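Local coordinates for periplasmic binding protein/LacI transcriptional regulator (Brachyspira murdochii, PDB 4KQC) that probably binds a carbohydrate as the periplasmic solute-binding component of a bacterial ABC transporter, at residues F68-T72 with G73-E77; S48-Q51 with Q52-D56; N199-G203 with K204-G208; Y224-E228 with A229-N233. All coordinates share one frame; numbering follows the deposited sequence.

How the interactions relate
Interactions 1 and 2 lie in one lobe of the periplasmic binding protein fold, interactions 3 and 4 in the other. The first two touch, their centres 8 Å apart: Gln51 and Gln52 of helix 48-60 reach the loop 69-75, where Gln51 OE1 lies 2.9 Å from Val71 N and Gln52 NE2 2.9 Å from Asp74 O, probable hydrogen bonds both. Interactions 3 and 4, centres 14 Å apart, meet where Tyr224 OH packs 3.3 Å from Arg202 CA; Asp238 bonds to both loops. Between the pairs, centres are 36 to 44 Å apart. A nitrate ion, probably from the crystallisation liquor, sits on the backbone at interaction 2.

Interaction 1: F68-T72 with G73-E77; sequences FAAVT and GDFTE
From Phe68 the backbone leaves strand 66-68, turns at Thr72-Gly73 and comes back to Phe75, the N-cap residue of helix 76-84, so that two phenylalanines seven residues apart meet. Their rings form an edge-to-face (T-shaped) pair, with centroids 5.1 Å apart and planes at 77°. Phe68 supplies the edge: its CZ stands over one face of Phe75, 3.7 Å from Phe75 CG. With its CG anti to the backbone N (chi1 -177°), Phe68 extends its ring toward the returning chain. Ala70 CB packs obliquely 3.8 Å from Phe75 CE1. At the rim of the same ring, Val71 O lies near the ring plane, 3.3 Å from Phe75 CE1, while Val71 CG2 meets Phe75 CZ. A water donates to Val71 O and Gly73 O, bridging the two arms of the turn. Gly73 has a phi of 152°, where a CB would run into Thr72 O. Just before the helix, Asp74 OD1 accepts from Thr76 N at 3.0 Å, an Asx turn leading into the helix, and also from Thr76 OG1. Gln51 and Gln52 of helix 48-60 touch Phe75 as well. An alanine in place of Phe75 would probably leave the Phe68 edge without its aromatic face and open a gap beside Ala70. The contact thus joins strand end to helix start chiefly by apolar packing, with water linking the carbonyls of the turn.

Interaction 2: S48-Q51 with Q52-D56; sequences SKIQ and QDLLD. With NO3 (nitrate ion), chain B.
Gln52 lays its side chain back over the backbone of Ser48 and Lys49, one turn earlier on helix 48-60, an alpha-helix of the periplasmic binding protein fold. With CG anti to the carbonyl carbon (chi1 -71°) its extended chain runs toward the helix start, bringing Gln52 CG 3.3 Å from Ser48 O and OE1 against Lys49 CA. A water 2.7 Å from Ser48 OG also donates a weak bond to Gln52 OE1, while Gln52 NE2 donates to Asp74 O in the following loop. Replacing Gln52 by a leucine would probably leave Asp74 O without this amide donor and break the water link to Ser48. Gln51 points elsewhere, its amide bonded to Ser11 O, Ala69 O and Val71 N, so neighbouring glutamines tie the helix to separate points of the surrounding loops. On another side of the helix, in one of the two conformations of Ile50, its CG1 lies 4.3 Å from Leu54 CG and its side chain crosses that of Asp53 at about a right angle. The backbone bonds run i to i+4, among them Leu54 N to Ile50 O at 2.8 Å. At the N-terminal end, where the helix dipole would be expected to attract an anion, a nitrate ion spans two backbone N-H groups: Lys49 N donates to its O2 at 3.0 Å, and Ile50 N to its O1 at 2.9 Å.

Interaction 3: N199-G203 with K204-G208; sequences NALRG and KSVLG
Ser205 OG donates to Arg202 O at 2.7 Å, the direct hydrogen bond between the two halves of this loop. With OG anti to its own carbonyl carbon (chi1 -58°), Ser205 turns the hydroxyl back to the preceding turn; it approaches Arg202 O from above the carbonyl plane, 42° out of it. A second polar link runs through a water, which donates to Leu201 O and accepts from Ser205 N, 2.9 Å from that nitrogen. Ser205 is therefore tied to the incoming chain by both its hydroxyl and its backbone N-H.

The turn itself, type I from Asn199 to Arg202, is braced by a side-chain pair. Arg202 grips Asn199 side-on, with Arg202 NE 2.9 Å and NH2 3.0 Å from the single oxygen Asn199 OD1. Both donors come to one face of the amide plane, whereas OD1 lies close to the guanidinium plane, so the two bonds restrict rotation of the arginine head. Asp238 receives Gly203 N and Lys204 N from the next bend, where Gly203 takes a positive phi (81°).

Between the two segments the apolar contact is Leu201 CD2 on Val206 CG1, 4.0 Å apart, the side chains meeting obliquely. Leu201 also packs on Ala144 and Leu146 of strand 141-146 and on Ile184, while Val206 touches Lys142, Gln182 and Leu245, so the apolar side of the loop rests against the sheet. The whole is a helix-to-strand connection, between helix 191-199 and strand 208-211, of the alternating alpha/beta lobe of a periplasmic binding protein.

Interaction 4: Y224-E228 with A229-N233; sequences YKSAE and AGAAN
Asn233 O is gripped by two successive backbone N-H groups: Lys225 N donates at 2.8 Å and almost straight (176°), and Ser226 N adds a weak bond at 3.3 Å. Tyr224 CA also makes a CA-H...O contact with this oxygen. Alongside, in one of the two Asn233 conformations, the Lys225 and Asn233 side chains point the same way, with Lys225 CE 3.3 Å from Asn233 OD1. Nearer the tip of the loop, Ala231 CB touches Ser226 OG at 3.3 Å and packs on Glu228 CB at 4.0 Å. The tip is a type II beta turn from Glu228 to Ala231, with Gly230 at positive phi; the bond from Ala231 N to Glu228 O, 3.2 Å long, closes it. Ser226 OG sits anti to its backbone N (chi1 174°), which lets it accept from Glu228 N at 3.0 Å in an ST turn. A water accepts from Ala229 N and donates weakly to Glu228 OE1. Further out, Thr234 OG1 bonds to Glu228 O, and Ser226 pairs through its backbone with Ile235. At the base, Tyr224 leads away from helix 214-223, its ring against Phe220 and its OH bonded to Asp238.

Interaction 1: F68-T72 with G73-E77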
loop_
_atom_site.group_PDB
_atom_site.type_symbol
_atom_site.label_atom_id
_atom_site.label_comp_id
_atom_site.label_asym_id
_atom_site.label_seq_id
_atom_site.Cartn_x
_atom_site.Cartn_y
_atom_site.Cartn_z
ATOM N N PHE A 68 14.251 1.947 -8.772
ATOM C CA PHE A 68 14.430 2.074 -7.335
ATOM C C PHE A 68 13.121 2.221 -6.559
ATOM O O PHE A 68 12.264 3.060 -6.958
ATOM C CB PHE A 68 15.347 3.289 -7.062
ATOM C CG PHE A 68 15.695 3.517 -5.537
ATOM C CD1 PHE A 68 15.927 2.451 -4.663
ATOM C CD2 PHE A 68 15.820 4.818 -5.009
ATOM C CE1 PHE A 68 16.291 2.636 -3.343
ATOM C CE2 PHE A 68 16.204 5.011 -3.668
ATOM C CZ PHE A 68 16.410 3.929 -2.818
ATOM N N ALA A 69 12.964 1.414 -5.501
ATOM C CA ALA A 69 11.837 1.552 -4.535
ATOM C C ALA A 69 12.466 1.746 -3.187
ATOM O O ALA A 69 12.959 0.764 -2.637
ATOM C CB ALA A 69 11.001 0.290 -4.508
ATOM N N ALA A 70 12.397 2.961 -2.660
ATOM C CA ALA A 70 13.150 3.333 -1.430
ATOM C C ALA A 70 12.380 2.821 -0.191
ATOM O O ALA A 70 11.167 3.004 -0.107
ATOM C CB ALA A 70 13.312 4.816 -1.333
ATOM N N VAL A 71 13.085 2.201 0.744
ATOM C CA VAL A 71 12.547 1.990 2.084
ATOM C C VAL A 71 12.604 3.373 2.779
ATOM O O VAL A 71 13.097 4.364 2.199
ATOM C CB VAL A 71 13.290 0.882 2.855
ATOM C CG1 VAL A 71 13.120 -0.491 2.167
ATOM C CG2 VAL A 71 14.728 1.249 3.151
ATOM N N THR A 72 12.153 3.473 4.022
ATOM C CA THR A 72 12.265 4.696 4.791
ATOM C C THR A 72 13.725 5.090 4.978
ATOM O O THR A 72 14.499 4.254 5.328
ATOM C CB THR A 72 11.643 4.475 6.201
ATOM O OG1 THR A 72 10.239 4.227 6.028
ATOM C CG2 THR A 72 11.763 5.631 7.059
ATOM N N GLY A 73 14.079 6.344 4.659
ATOM C CA GLY A 73 15.465 6.779 4.828
ATOM C C GLY A 73 15.799 7.861 3.847
ATOM O O GLY A 73 14.934 8.241 3.039
ATOM N N ASP A 74 17.024 8.317 3.902
ATOM C CA ASP A 74 17.476 9.441 3.115
ATOM C C ASP A 74 18.442 8.960 2.041
ATOM O O ASP A 74 19.621 8.629 2.300
ATOM C CB ASP A 74 18.158 10.422 4.026
ATOM C CG ASP A 74 18.605 11.749 3.325
ATOM O OD1 ASP A 74 18.890 11.754 2.101
ATOM O OD2 ASP A 74 18.712 12.791 4.074
ATOM N N PHE A 75 17.990 8.994 0.807
ATOM C CA PHE A 75 18.784 8.589 -0.331
ATOM C C PHE A 75 19.248 9.753 -1.248
ATOM O O PHE A 75 19.590 9.544 -2.403
ATOM C CB PHE A 75 17.993 7.544 -1.157
ATOM C CG PHE A 75 17.615 6.351 -0.363
ATOM C CD1 PHE A 75 16.433 6.314 0.379
ATOM C CD2 PHE A 75 18.535 5.296 -0.160
ATOM C CE1 PHE A 75 16.131 5.279 1.213
ATOM C CE2 PHE A 75 18.206 4.241 0.664
ATOM C CZ PHE A 75 17.017 4.229 1.376
ATOM N N THR A 76 19.251 10.950 -0.742
ATOM C CA THR A 76 19.566 12.100 -1.527
ATOM C C THR A 76 20.995 12.114 -2.077
ATOM O O THR A 76 21.196 12.574 -3.187
ATOM C CB THR A 76 19.295 13.432 -0.759
ATOM O OG1 THR A 76 20.017 13.465 0.478
ATOM C CG2 THR A 76 17.867 13.599 -0.404
ATOM N N GLU A 77 21.961 11.613 -1.315
ATOM C CA GLU A 77 23.328 11.546 -1.798
ATOM C C GLU A 77 23.419 10.620 -2.990
ATOM O O GLU A 77 24.082 10.937 -3.976
ATOM C CB GLU A 77 24.317 11.122 -0.685
ATOM C CG GLU A 77 24.375 12.129 0.463
ATOM C CD GLU A 77 25.553 11.933 1.406
ATOM O OE1 GLU A 77 26.328 10.978 1.204
ATOM O OE2 GLU A 77 25.740 12.750 2.363
HETATM O O HOH W 1 12.667 7.077 1.411
#

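Interaction 2: S48-Q51 with Q52-D56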
loop_
_atom_site.group_PDB
_atom_site.type_symbol
_atom_site.label_atom_id
_atom_site.label_comp_id
_atom_site.label_asym_id
_atom_site.label_seq_id
_atom_site.Cartn_x
_atom_site.Cartn_y
_atom_site.Cartn_z
ATOM N N SER A 48 17.687 0.463 6.322
ATOM C CA SER A 48 17.915 1.567 5.403
ATOM C C SER A 48 19.391 1.703 5.013
ATOM O O SER A 48 19.679 2.057 3.865
ATOM C CB SER A 48 17.436 2.901 6.014
ATOM O OG SER A 48 18.176 3.231 7.172
ATOM N N LYS A 49 20.315 1.510 5.966
ATOM C CA LYS A 49 21.726 1.655 5.669
ATOM C C LYS A 49 22.174 0.634 4.626
ATOM O O LYS A 49 22.960 0.982 3.692
ATOM C CB LYS A 49 22.526 1.499 6.937
ATOM C CG LYS A 49 22.274 2.565 7.980
ATOM C CD LYS A 49 23.201 2.275 9.176
ATOM C CE LYS A 49 22.919 3.171 10.374
ATOM N NZ LYS A 49 23.009 4.596 9.996
ATOM N N ILE A 50 21.696 -0.606 4.735
ATOM C CA ILE A 50 22.061 -1.584 3.695
ATOM C C ILE A 50 21.439 -1.224 2.345
ATOM O O ILE A 50 22.043 -1.418 1.320
ATOM C CB ILE A 50 21.731 -3.027 4.081
ATOM C CG1 ILE A 50 22.601 -3.994 3.311
ATOM C CG2 ILE A 50 20.296 -3.350 3.784
ATOM C CD1 ILE A 50 24.051 -3.869 3.636
ATOM N N GLN A 51 20.227 -0.669 2.332
ATOM C CA GLN A 51 19.671 -0.269 1.046
ATOM C C GLN A 51 20.446 0.873 0.446
ATOM O O GLN A 51 20.688 0.907 -0.777
ATOM C CB GLN A 51 18.152 0.008 1.082
ATOM C CG GLN A 51 17.539 -0.058 -0.309
ATOM C CD GLN A 51 16.177 0.522 -0.425
ATOM O OE1 GLN A 51 15.878 1.609 0.086
ATOM N NE2 GLN A 51 15.336 -0.167 -1.170
ATOM N N GLN A 52 20.891 1.818 1.264
ATOM C CA GLN A 52 21.782 2.865 0.771
ATOM C C GLN A 52 23.034 2.269 0.150
ATOM O O GLN A 52 23.477 2.649 -0.932
ATOM C CB GLN A 52 22.188 3.803 1.918
ATOM C CG GLN A 52 21.097 4.732 2.454
ATOM C CD GLN A 52 21.535 5.488 3.704
ATOM O OE1 GLN A 52 22.267 4.934 4.518
ATOM N NE2 GLN A 52 21.167 6.752 3.828
ATOM N N ASP A 53 23.647 1.313 0.889
ATOM C CA ASP A 53 24.873 0.667 0.403
ATOM C C ASP A 53 24.702 -0.096 -0.867
ATOM O O ASP A 53 25.578 -0.059 -1.762
ATOM C CB ASP A 53 25.386 -0.349 1.437
ATOM C CG ASP A 53 25.879 0.284 2.788
ATOM O OD1 ASP A 53 26.287 1.470 2.802
ATOM O OD2 ASP A 53 25.958 -0.461 3.805
ATOM N N LEU A 54 23.576 -0.832 -0.964
ATOM C CA LEU A 54 23.286 -1.601 -2.174
ATOM C C LEU A 54 23.083 -0.655 -3.374
ATOM O O LEU A 54 23.575 -0.947 -4.456
ATOM C CB LEU A 54 22.064 -2.502 -1.963
ATOM C CG LEU A 54 22.276 -3.715 -1.004
ATOM C CD1 LEU A 54 20.929 -4.348 -0.676
ATOM C CD2 LEU A 54 23.215 -4.694 -1.660
ATOM N N LEU A 55 22.333 0.428 -3.168
ATOM C CA LEU A 55 22.155 1.430 -4.234
ATOM C C LEU A 55 23.533 2.015 -4.672
ATOM O O LEU A 55 23.827 2.093 -5.880
ATOM C CB LEU A 55 21.177 2.499 -3.771
ATOM C CG LEU A 55 20.912 3.612 -4.794
ATOM C CD1 LEU A 55 20.417 3.064 -6.141
ATOM C CD2 LEU A 55 19.879 4.523 -4.196
ATOM N N ASP A 56 24.390 2.379 -3.718
ATOM C CA ASP A 56 25.717 2.807 -4.084
ATOM C C ASP A 56 26.510 1.817 -4.886
ATOM O O ASP A 56 27.172 2.201 -5.862
ATOM C CB ASP A 56 26.507 3.123 -2.828
ATOM C CG ASP A 56 26.158 4.538 -2.275
ATOM O OD1 ASP A 56 25.854 5.440 -3.090
ATOM O OD2 ASP A 56 26.261 4.767 -1.050
HETATM N N NO3 B . 20.465 -0.947 8.501
HETATM O O1 NO3 B . 20.700 -1.418 7.378
HETATM O O2 NO3 B . 19.956 0.359 8.698
HETATM O O3 NO3 B . 20.698 -1.758 9.611
HETATM O O HOH W 2 20.184 5.017 6.653
#

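Interaction 3: N199-G203 with K204-G208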
loop_
_atom_site.group_PDB
_atom_site.type_symbol
_atom_site.label_atom_id
_atom_site.label_comp_id
_atom_site.label_asym_id
_atom_site.label_seq_id
_atom_site.Cartn_x
_atom_site.Cartn_y
_atom_site.Cartn_z
ATOM N N ASN A 199 -7.021 -0.779 20.518
ATOM C CA ASN A 199 -7.708 -0.821 21.851
ATOM C C ASN A 199 -8.735 0.273 22.095
ATOM O O ASN A 199 -9.782 -0.010 22.658
ATOM C CB ASN A 199 -6.663 -0.729 22.977
ATOM C CG ASN A 199 -7.221 -1.169 24.342
ATOM O OD1 ASN A 199 -7.896 -2.189 24.417
ATOM N ND2 ASN A 199 -6.851 -0.465 25.409
ATOM N N ALA A 200 -8.462 1.541 21.715
ATOM C CA ALA A 200 -9.416 2.643 21.944
ATOM C C ALA A 200 -10.612 2.552 21.075
ATOM O O ALA A 200 -11.607 3.268 21.255
ATOM C CB ALA A 200 -8.758 4.022 21.707
ATOM N N LEU A 201 -10.556 1.679 20.066
ATOM C CA LEU A 201 -11.680 1.558 19.156
ATOM C C LEU A 201 -12.663 0.464 19.598
ATOM O O LEU A 201 -13.721 0.297 18.982
ATOM C CB LEU A 201 -11.161 1.300 17.744
ATOM C CG LEU A 201 -10.113 2.224 17.175
ATOM C CD1 LEU A 201 -9.722 1.797 15.782
ATOM C CD2 LEU A 201 -10.572 3.660 17.144
ATOM N N ARG A 202 -12.328 -0.257 20.673
ATOM C CA ARG A 202 -13.216 -1.299 21.209
ATOM C C ARG A 202 -14.411 -0.687 21.945
ATOM O O ARG A 202 -14.408 0.477 22.353
ATOM C CB ARG A 202 -12.440 -2.175 22.219
ATOM C CG ARG A 202 -11.365 -3.030 21.611
ATOM C CD ARG A 202 -10.954 -4.095 22.626
ATOM N NE ARG A 202 -10.378 -3.504 23.836
ATOM C CZ ARG A 202 -10.814 -3.702 25.068
ATOM N NH1 ARG A 202 -11.819 -4.521 25.312
ATOM N NH2 ARG A 202 -10.175 -3.132 26.077
ATOM N N GLY A 203 -15.430 -1.485 22.155
ATOM C CA GLY A 203 -16.476 -1.086 23.062
ATOM C C GLY A 203 -17.480 -0.157 22.490
ATOM O O GLY A 203 -17.821 0.869 23.091
ATOM N N LYS A 204 -18.012 -0.502 21.324
ATOM C CA LYS A 204 -19.059 0.337 20.695
ATOM C C LYS A 204 -18.612 1.795 20.525
ATOM O O LYS A 204 -19.297 2.747 20.935
ATOM C CB LYS A 204 -20.387 0.216 21.467
ATOM C CG LYS A 204 -20.920 -1.211 21.533
ATOM C CD LYS A 204 -22.403 -1.226 21.977
ATOM C CE LYS A 204 -22.883 -2.648 22.104
ATOM N NZ LYS A 204 -22.315 -3.281 23.329
ATOM N N SER A 205 -17.441 1.953 19.931
ATOM C CA SER A 205 -16.836 3.259 19.703
ATOM C C SER A 205 -16.933 3.783 18.285
ATOM O O SER A 205 -17.034 5.032 18.068
ATOM C CB SER A 205 -15.367 3.255 20.105
ATOM O OG SER A 205 -15.207 2.895 21.480
ATOM N N VAL A 206 -16.853 2.885 17.308
ATOM C CA VAL A 206 -16.817 3.252 15.882
ATOM C C VAL A 206 -17.689 2.324 15.094
ATOM O O VAL A 206 -18.072 1.238 15.573
ATOM C CB VAL A 206 -15.381 3.277 15.321
ATOM C CG1 VAL A 206 -14.428 4.214 16.101
ATOM C CG2 VAL A 206 -14.817 1.886 15.266
ATOM N N LEU A 207 -18.063 2.729 13.888
ATOM C CA LEU A 207 -18.818 1.835 12.994
ATOM C C LEU A 207 -17.917 1.081 12.057
ATOM O O LEU A 207 -18.244 -0.038 11.629
ATOM C CB LEU A 207 -19.832 2.599 12.105
ATOM C CG LEU A 207 -20.993 3.327 12.734
ATOM C CD1 LEU A 207 -21.855 3.995 11.631
ATOM C CD2 LEU A 207 -21.762 2.255 13.465
ATOM N N GLY A 208 -16.810 1.716 11.683
ATOM C CA GLY A 208 -15.924 1.082 10.667
ATOM C C GLY A 208 -14.499 1.448 10.960
ATOM O O GLY A 208 -14.233 2.430 11.626
HETATM O O HOH W 3 -16.160 -0.043 18.349
#

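Interaction 4: Y224-E228 with A229-N233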
loop_
_atom_site.group_PDB
_atom_site.type_symbol
_atom_site.label_atom_id
_atom_site.label_comp_id
_atom_site.label_asym_id
_atom_site.label_seq_id
_atom_site.Cartn_x
_atom_site.Cartn_y
_atom_site.Cartn_z
ATOM N N TYR A 224 -8.789 -7.920 17.629
ATOM C CA TYR A 224 -10.052 -8.531 17.102
ATOM C C TYR A 224 -9.750 -9.869 16.438
ATOM O O TYR A 224 -8.908 -9.944 15.523
ATOM C CB TYR A 224 -10.720 -7.597 16.124
ATOM C CG TYR A 224 -11.452 -6.490 16.824
ATOM C CD1 TYR A 224 -12.725 -6.703 17.375
ATOM C CD2 TYR A 224 -10.898 -5.219 16.962
ATOM C CE1 TYR A 224 -13.380 -5.695 18.005
ATOM C CE2 TYR A 224 -11.565 -4.233 17.602
ATOM C CZ TYR A 224 -12.812 -4.466 18.120
ATOM O OH TYR A 224 -13.448 -3.471 18.780
ATOM N N LYS A 225 -10.393 -10.921 16.898
ATOM C CA LYS A 225 -9.969 -12.246 16.572
ATOM C C LYS A 225 -11.093 -13.147 16.148
ATOM O O LYS A 225 -10.841 -14.285 15.788
ATOM C CB LYS A 225 -9.234 -12.869 17.791
ATOM C CG LYS A 225 -7.939 -12.110 18.138
ATOM C CD LYS A 225 -7.018 -12.892 19.049
ATOM C CE LYS A 225 -7.167 -12.524 20.499
ATOM N NZ LYS A 225 -6.015 -13.108 21.276
ATOM N N SER A 226 -12.319 -12.638 16.125
ATOM C CA SER A 226 -13.462 -13.476 15.768
ATOM C C SER A 226 -14.525 -12.643 15.075
ATOM O O SER A 226 -14.584 -11.424 15.295
ATOM C CB SER A 226 -14.041 -14.094 17.034
ATOM O OG SER A 226 -15.260 -14.824 16.738
ATOM N N ALA A 227 -15.348 -13.314 14.260
ATOM C CA ALA A 227 -16.569 -12.715 13.705
ATOM C C ALA A 227 -17.792 -13.589 14.043
ATOM O O ALA A 227 -18.819 -13.569 13.331
ATOM C CB ALA A 227 -16.470 -12.468 12.223
ATOM N N GLU A 228 -17.698 -14.230 15.186
ATOM C CA GLU A 228 -18.818 -14.969 15.794
ATOM C C GLU A 228 -19.509 -14.255 16.936
ATOM O O GLU A 228 -18.882 -13.690 17.827
ATOM C CB GLU A 228 -18.342 -16.342 16.245
ATOM C CG GLU A 228 -19.393 -17.246 16.886
ATOM C CD GLU A 228 -20.560 -17.651 15.999
ATOM O OE1 GLU A 228 -20.469 -17.525 14.759
ATOM O OE2 GLU A 228 -21.564 -18.209 16.590
ATOM N N ALA A 229 -20.847 -14.289 16.947
ATOM C CA ALA A 229 -21.580 -13.697 18.035
ATOM C C ALA A 229 -21.250 -14.375 19.338
ATOM O O ALA A 229 -21.186 -15.613 19.404
ATOM C CB ALA A 229 -23.079 -13.776 17.777
ATOM N N GLY A 230 -21.000 -13.556 20.353
ATOM C CA GLY A 230 -20.747 -14.037 21.720
ATOM C C GLY A 230 -19.322 -14.489 21.949
ATOM O O GLY A 230 -18.943 -14.824 23.079
ATOM N N ALA A 231 -18.506 -14.524 20.906
ATOM C CA ALA A 231 -17.118 -15.006 21.052
ATOM C C ALA A 231 -16.175 -13.952 21.619
ATOM O O ALA A 231 -16.423 -12.767 21.495
ATOM C CB ALA A 231 -16.587 -15.497 19.720
ATOM N N ALA A 232 -15.096 -14.401 22.246
ATOM C CA ALA A 232 -14.106 -13.473 22.779
ATOM C C ALA A 232 -13.560 -12.637 21.647
ATOM O O ALA A 232 -13.317 -13.166 20.552
ATOM C CB ALA A 232 -12.969 -14.238 23.391
ATOM N N ASN A 233 -13.359 -11.332 21.903
ATOM C CA ASN A 233 -12.645 -10.483 20.959
ATOM C C ASN A 233 -13.290 -10.460 19.590
ATOM O O ASN A 233 -12.618 -10.427 18.568
ATOM C CB ASN A 233 -11.205 -10.938 20.802
ATOM C CG ASN A 233 -10.542 -11.162 22.121
ATOM O OD1 ASN A 233 -9.871 -12.186 22.334
ATOM N ND2 ASN A 233 -10.817 -10.262 23.057
HETATM O O HOH W 4 -22.390 -14.868 14.647
#